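Local coordinates for protein acetyl-CoA acetyltransferase A (Ascaris suum, PDB 6BJA) that probably catalyses, as a thiolase, the reversible condensation of two acetyl-CoA into acetoacetyl-CoA and CoA, and binds coenzyme A, at residues A16-I21 and V365-H370; L319-E324 and R343-G348. One frame throughout, in Å; residues are numbered along the deposited sequence.

Contact 1. Residues A16-I21 and V365-H370; sequences AVRTPI and VVTLVH
The imidazole of His370 meets the backbone of Ala16 edge-on: NE2 donates to Ala16 O at 2.8 Å. The acceptor lies 9° out of the ring plane, and the N-H...O angle of 147° shows a moderately bent bond. Over one face of the same ring, CG1 of Val369 stands 4.3 Å above its centre, so the preceding residue of the helix packs on the imidazole while its edge is used across the contact. The guanidinium of Arg18 is approached obliquely by Thr367, whose OG1 is 4.0 Å from Arg18 NE. What joins these two groups is Glu203, whose OE1 forms a salt bridge with Arg18 NE and a hydrogen bond with Thr367 OG1. A second salt bridge from Arg18 NH1 to Asp222 and a cation-pi contact with Phe200 probably help fix the guanidinium.

Between these polar ends, methyls pack on the strand backbone and on Ala16 CB, mainly those of Val366. Its CG1, anti to the backbone N (chi1 170°), rests 3.7 Å from Ala16 O, while CG2 touches both Ala16 CB at 3.9 Å and Val17 O at 3.6 Å. The two methyls thus lie side by side over one side of the peptide between Ala16 and Val17. Val369 adds a looser contact, its CG1 lying 4.4 Å from Ala16 CB.

Axis geometry places strand 16-18 on helix 365-370 at 7.6 Å. The strand's other face, through Val17, meets helix 33-48, and strand 257-267 is hydrogen-bonded beside it. Val365, Leu368 and Val369 turn to strand 388-396, so helix 357-371 is held between the N-terminal and C-terminal parts of the sheet structure, consistent with the central helical layer of the five-layered thiolase fold.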
loop_
_atom_site.group_PDB
_atom_site.type_symbol
_atom_site.label_atom_id
_atom_site.label_comp_id
_atom_site.label_asym_id
_atom_site.label_seq_id
_atom_site.Cartn_x
_atom_site.Cartn_y
_atom_site.Cartn_z
ATOM N N ALA A 16 -22.180 -31.150 -16.431
ATOM C CA ALA A 16 -21.354 -30.998 -15.223
ATOM C C ALA A 16 -19.890 -31.032 -15.659
ATOM O O ALA A 16 -19.395 -32.063 -16.107
ATOM C CB ALA A 16 -21.650 -32.091 -14.240
ATOM N N VAL A 17 -19.245 -29.866 -15.634
ATOM C CA VAL A 17 -17.888 -29.726 -16.139
ATOM C C VAL A 17 -17.036 -28.896 -15.186
ATOM O O VAL A 17 -17.568 -28.143 -14.353
ATOM C CB VAL A 17 -17.842 -29.077 -17.543
ATOM C CG1 VAL A 17 -18.601 -29.927 -18.553
ATOM C CG2 VAL A 17 -18.396 -27.682 -17.519
ATOM N N ARG A 18 -15.716 -29.049 -15.300
ATOM C CA ARG A 18 -14.811 -28.251 -14.486
ATOM C C ARG A 18 -13.518 -27.945 -15.225
ATOM O O ARG A 18 -13.131 -28.671 -16.106
ATOM C CB ARG A 18 -14.499 -28.992 -13.190
ATOM C CG ARG A 18 -13.658 -30.263 -13.377
ATOM C CD ARG A 18 -13.322 -30.865 -12.043
ATOM N NE ARG A 18 -12.402 -32.005 -12.049
ATOM C CZ ARG A 18 -11.080 -31.923 -11.983
ATOM N NH1 ARG A 18 -10.463 -30.758 -12.015
ATOM N NH2 ARG A 18 -10.355 -33.035 -11.873
ATOM N N THR A 19 -12.851 -26.864 -14.858
ATOM C CA THR A 19 -11.488 -26.645 -15.287
ATOM C C THR A 19 -10.578 -27.611 -14.556
ATOM O O THR A 19 -10.928 -28.132 -13.491
ATOM C CB THR A 19 -11.013 -25.211 -14.999
ATOM O OG1 THR A 19 -10.926 -25.033 -13.576
ATOM C CG2 THR A 19 -11.925 -24.174 -15.610
ATOM N N PRO A 20 -9.383 -27.856 -15.105
ATOM C CA PRO A 20 -8.326 -28.369 -14.248
ATOM C C PRO A 20 -8.113 -27.362 -13.130
ATOM O O PRO A 20 -8.397 -26.161 -13.292
ATOM C CB PRO A 20 -7.104 -28.433 -15.155
ATOM C CG PRO A 20 -7.651 -28.227 -16.559
ATOM C CD PRO A 20 -8.851 -27.366 -16.369
ATOM N N ILE A 21 -7.596 -27.841 -12.016
ATOM C CA ILE A 21 -7.343 -26.990 -10.860
ATOM C C ILE A 21 -5.859 -26.646 -10.844
ATOM O O ILE A 21 -5.018 -27.545 -10.857
ATOM C CB ILE A 21 -7.765 -27.680 -9.561
ATOM C CG1 ILE A 21 -9.276 -27.952 -9.566
ATOM C CG2 ILE A 21 -7.366 -26.841 -8.379
ATOM C CD1 ILE A 21 -9.728 -28.904 -8.485
ATOM N N VAL A 365 -19.446 -32.045 -6.861
ATOM C CA VAL A 365 -20.638 -32.567 -7.525
ATOM C C VAL A 365 -20.301 -33.046 -8.941
ATOM O O VAL A 365 -20.759 -34.111 -9.379
ATOM C CB VAL A 365 -21.761 -31.522 -7.579
ATOM C CG1 VAL A 365 -22.917 -31.997 -8.440
ATOM C CG2 VAL A 365 -22.255 -31.195 -6.166
ATOM N N VAL A 366 -19.508 -32.262 -9.674
ATOM C CA VAL A 366 -19.055 -32.668 -11.000
ATOM C C VAL A 366 -18.300 -33.997 -10.934
ATOM O O VAL A 366 -18.604 -34.920 -11.683
ATOM C CB VAL A 366 -18.172 -31.571 -11.650
ATOM C CG1 VAL A 366 -17.512 -32.097 -12.921
ATOM C CG2 VAL A 366 -19.004 -30.334 -11.940
ATOM N N THR A 367 -17.333 -34.117 -10.030
ATOM C CA THR A 367 -16.566 -35.346 -9.906
ATOM C C THR A 367 -17.451 -36.523 -9.508
ATOM O O THR A 367 -17.308 -37.640 -10.067
ATOM C CB THR A 367 -15.435 -35.136 -8.916
ATOM O OG1 THR A 367 -14.563 -34.133 -9.461
ATOM C CG2 THR A 367 -14.644 -36.414 -8.676
ATOM N N LEU A 368 -18.382 -36.299 -8.589
ATOM C CA LEU A 368 -19.309 -37.354 -8.193
ATOM C C LEU A 368 -20.149 -37.840 -9.376
ATOM O O LEU A 368 -20.285 -39.052 -9.592
ATOM C CB LEU A 368 -20.227 -36.866 -7.067
ATOM C CG LEU A 368 -21.272 -37.872 -6.596
ATOM C CD1 LEU A 368 -20.598 -39.058 -5.912
ATOM C CD2 LEU A 368 -22.275 -37.213 -5.675
ATOM N N VAL A 369 -20.746 -36.899 -10.105
ATOM C CA VAL A 369 -21.634 -37.235 -11.202
ATOM C C VAL A 369 -20.897 -38.148 -12.173
ATOM O O VAL A 369 -21.430 -39.171 -12.609
ATOM C CB VAL A 369 -22.144 -35.956 -11.912
ATOM C CG1 VAL A 369 -22.716 -36.279 -13.307
ATOM C CG2 VAL A 369 -23.189 -35.268 -11.047
ATOM N N HIS A 370 -19.655 -37.819 -12.491
ATOM C CA HIS A 370 -18.972 -38.549 -13.549
ATOM C C HIS A 370 -18.281 -39.834 -13.073
ATOM O O HIS A 370 -17.859 -40.644 -13.881
ATOM C CB HIS A 370 -17.994 -37.619 -14.239
ATOM C CG HIS A 370 -18.688 -36.641 -15.115
ATOM N ND1 HIS A 370 -19.442 -37.035 -16.202
ATOM C CD2 HIS A 370 -18.805 -35.292 -15.038
ATOM C CE1 HIS A 370 -19.975 -35.966 -16.765
ATOM N NE2 HIS A 370 -19.595 -34.898 -16.083
#

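Contact 2. Residues L319-E324 and R343-G348; sequences LWEINE and RVNVRG
This is a parallel backbone bridge between Trp320 and Val344, on the edge of 319-322, the outermost strand of the sheet within this chain, paired by a loop after helix 327-337. Trp320 N donates to Arg343 O and Asn345 N to Trp320 O, each at 2.9 Å. Beyond this single bridge the amide of Asn345 grips Ile322 at both polar ends. OD1 accepts Ile322 N on a lone pair in the carbonyl plane at 2.9 Å, and ND2 returns a bond to Ile322 O. The other N-H of ND2 meets Glu324 OE2 tip to tip at 2.9 Å, from above the carboxylate plane; Tyr183 is a further partner of that oxygen. Asn345 thus holds the strand end where Asn323 and Glu324 begin the NEAF motif of thiolases. Asn323 touches His355, the probable proton acceptor, and the Glu324 side chain lies about 9 Å from bound coenzyme A, consistent with a role in shaping the pocket.

Val344 CG1 lies 3.6 Å from Ile322 CG2. Glu321, bent at chi2 (-74°), turns OE2 back to the type I turn 345-348, accepting from waters 1 and 2.

Strand 377-384 pairs along the opposite edge, helix 357-371 packs against Leu319 and Glu321, and helix 298-310 against Trp320 and Ile322.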
loop_
_atom_site.group_PDB
_atom_site.type_symbol
_atom_site.label_atom_id
_atom_site.label_comp_id
_atom_site.label_asym_id
_atom_site.label_seq_id
_atom_site.Cartn_x
_atom_site.Cartn_y
_atom_site.Cartn_z
ATOM N N LEU A 319 -21.285 -44.126 -4.002
ATOM C CA LEU A 319 -20.092 -43.297 -3.927
ATOM C C LEU A 319 -20.347 -42.045 -3.124
ATOM O O LEU A 319 -21.444 -41.502 -3.154
ATOM C CB LEU A 319 -19.614 -42.871 -5.312
ATOM C CG LEU A 319 -19.036 -43.951 -6.211
ATOM C CD1 LEU A 319 -18.722 -43.297 -7.564
ATOM C CD2 LEU A 319 -17.802 -44.603 -5.628
ATOM N N TRP A 320 -19.285 -41.584 -2.483
ATOM C CA TRP A 320 -19.292 -40.385 -1.659
ATOM C C TRP A 320 -18.222 -39.438 -2.131
ATOM O O TRP A 320 -17.124 -39.870 -2.478
ATOM C CB TRP A 320 -19.031 -40.723 -0.186
ATOM C CG TRP A 320 -19.985 -41.676 0.390
ATOM C CD1 TRP A 320 -19.927 -43.035 0.301
ATOM C CD2 TRP A 320 -21.137 -41.372 1.180
ATOM N NE1 TRP A 320 -20.985 -43.595 0.969
ATOM C CE2 TRP A 320 -21.750 -42.599 1.507
ATOM C CE3 TRP A 320 -21.729 -40.179 1.609
ATOM C CZ2 TRP A 320 -22.912 -42.661 2.283
ATOM C CZ3 TRP A 320 -22.877 -40.248 2.369
ATOM C CH2 TRP A 320 -23.467 -41.477 2.679
ATOM N N GLU A 321 -18.547 -38.137 -2.125
ATOM C CA GLU A 321 -17.541 -37.093 -2.197
ATOM C C GLU A 321 -17.631 -36.272 -0.928
ATOM O O GLU A 321 -18.683 -35.667 -0.665
ATOM C CB GLU A 321 -17.728 -36.179 -3.408
ATOM C CG GLU A 321 -17.307 -36.782 -4.723
ATOM C CD GLU A 321 -15.798 -36.876 -4.907
ATOM O OE1 GLU A 321 -15.074 -35.920 -4.571
ATOM O OE2 GLU A 321 -15.326 -37.901 -5.433
ATOM N N ILE A 322 -16.549 -36.244 -0.163
ATOM C CA ILE A 322 -16.448 -35.366 1.012
ATOM C C ILE A 322 -15.304 -34.419 0.746
ATOM O O ILE A 322 -14.177 -34.835 0.529
ATOM C CB ILE A 322 -16.223 -36.138 2.365
ATOM C CG1 ILE A 322 -15.963 -35.174 3.520
ATOM C CG2 ILE A 322 -15.056 -37.122 2.276
ATOM C CD1 ILE A 322 -17.121 -34.270 3.829
ATOM N N ASN A 323 -15.585 -33.120 0.687
ATOM C CA ASN A 323 -14.520 -32.215 0.309
ATOM C C ASN A 323 -13.431 -32.226 1.372
ATOM O O ASN A 323 -13.707 -32.072 2.570
ATOM C CB ASN A 323 -15.030 -30.788 0.080
ATOM C CG ASN A 323 -13.958 -29.887 -0.521
ATOM O OD1 ASN A 323 -13.616 -28.832 0.030
ATOM N ND2 ASN A 323 -13.419 -30.304 -1.633
ATOM N N GLU A 324 -12.196 -32.391 0.918
ATOM C CA GLU A 324 -11.054 -32.574 1.828
ATOM C C GLU A 324 -10.415 -31.247 2.189
ATOM O O GLU A 324 -9.300 -30.959 1.754
ATOM C CB GLU A 324 -9.993 -33.491 1.210
ATOM C CG GLU A 324 -10.520 -34.835 0.839
ATOM C CD GLU A 324 -9.469 -35.736 0.213
ATOM O OE1 GLU A 324 -8.395 -35.246 -0.227
ATOM O OE2 GLU A 324 -9.769 -36.936 0.120
ATOM N N ARG A 343 -15.132 -46.385 -1.038
ATOM C CA ARG A 343 -16.243 -45.747 -1.774
ATOM C C ARG A 343 -16.251 -44.251 -1.619
ATOM O O ARG A 343 -17.239 -43.607 -2.000
ATOM C CB ARG A 343 -17.590 -46.254 -1.291
ATOM C CG ARG A 343 -17.789 -47.728 -1.521
ATOM C CD ARG A 343 -19.155 -48.162 -1.034
ATOM N NE ARG A 343 -19.605 -49.357 -1.740
ATOM C CZ ARG A 343 -20.872 -49.754 -1.805
ATOM N NH1 ARG A 343 -21.830 -49.057 -1.196
ATOM N NH2 ARG A 343 -21.180 -50.852 -2.484
ATOM N N VAL A 344 -15.172 -43.715 -1.063
ATOM C CA VAL A 344 -15.109 -42.288 -0.722
ATOM C C VAL A 344 -13.971 -41.598 -1.491
ATOM O O VAL A 344 -12.823 -42.027 -1.465
ATOM C CB VAL A 344 -14.921 -42.074 0.793
ATOM C CG1 VAL A 344 -14.919 -40.577 1.125
ATOM C CG2 VAL A 344 -16.028 -42.764 1.570
ATOM N N ASN A 345 -14.314 -40.522 -2.192
ATOM C CA ASN A 345 -13.360 -39.749 -2.989
ATOM C C ASN A 345 -12.499 -40.662 -3.858
ATOM O O ASN A 345 -11.277 -40.637 -3.766
ATOM C CB ASN A 345 -12.471 -38.895 -2.091
ATOM C CG ASN A 345 -13.258 -37.851 -1.325
ATOM O OD1 ASN A 345 -14.470 -37.727 -1.502
ATOM N ND2 ASN A 345 -12.583 -37.116 -0.447
ATOM N N VAL A 346 -13.146 -41.435 -4.710
ATOM C CA VAL A 346 -12.429 -42.519 -5.366
ATOM C C VAL A 346 -11.401 -42.058 -6.395
ATOM O O VAL A 346 -10.523 -42.858 -6.787
ATOM C CB VAL A 346 -13.414 -43.524 -6.029
ATOM C CG1 VAL A 346 -14.287 -44.160 -4.973
ATOM C CG2 VAL A 346 -14.256 -42.873 -7.111
ATOM N N ARG A 347 -11.503 -40.798 -6.835
ATOM C CA ARG A 347 -10.538 -40.227 -7.757
ATOM C C ARG A 347 -9.640 -39.199 -7.073
ATOM O O ARG A 347 -8.939 -38.439 -7.724
ATOM C CB ARG A 347 -11.286 -39.653 -8.965
ATOM C CG ARG A 347 -11.735 -40.826 -9.836
ATOM C CD ARG A 347 -12.771 -40.462 -10.848
ATOM N NE ARG A 347 -13.337 -41.700 -11.382
ATOM C CZ ARG A 347 -14.258 -41.733 -12.343
ATOM N NH1 ARG A 347 -14.705 -40.595 -12.898
ATOM N NH2 ARG A 347 -14.718 -42.917 -12.749
ATOM N N GLY A 348 -9.606 -39.244 -5.744
ATOM C CA GLY A 348 -8.809 -38.308 -4.974
ATOM C C GLY A 348 -9.673 -37.140 -4.548
ATOM O O GLY A 348 -10.762 -36.959 -5.051
HETATM O O HOH W 1 -16.005 -40.715 -4.917
HETATM O O HOH W 2 -12.883 -38.540 -6.109
HETATM O O HOH W 3 -12.804 -35.099 -5.244
HETATM O O HOH W 4 -14.343 -34.618 -2.388
#

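Starting near the N terminus, strand 11-23 supplies 16-21, and the chain runs through the rest of the N-terminal thiolase domain and much of the C-terminal one before helix 357-371 returns to it and closes contact 1, a loop of 343 intervening residues. Contact 2 opens and closes within that span, joining 319-324 to 343-348 across 18 residues that include helix 327-337. The two centres lie about 12 Å apart and share helix 357-371 as common ground: Leu368 CB is 3.7 Å from Glu321 CG, and Thr367 CG2 is 3.6 Å from Glu321 OE2. One helix therefore ties the N-terminal strand to the outermost strand of the C-terminal half.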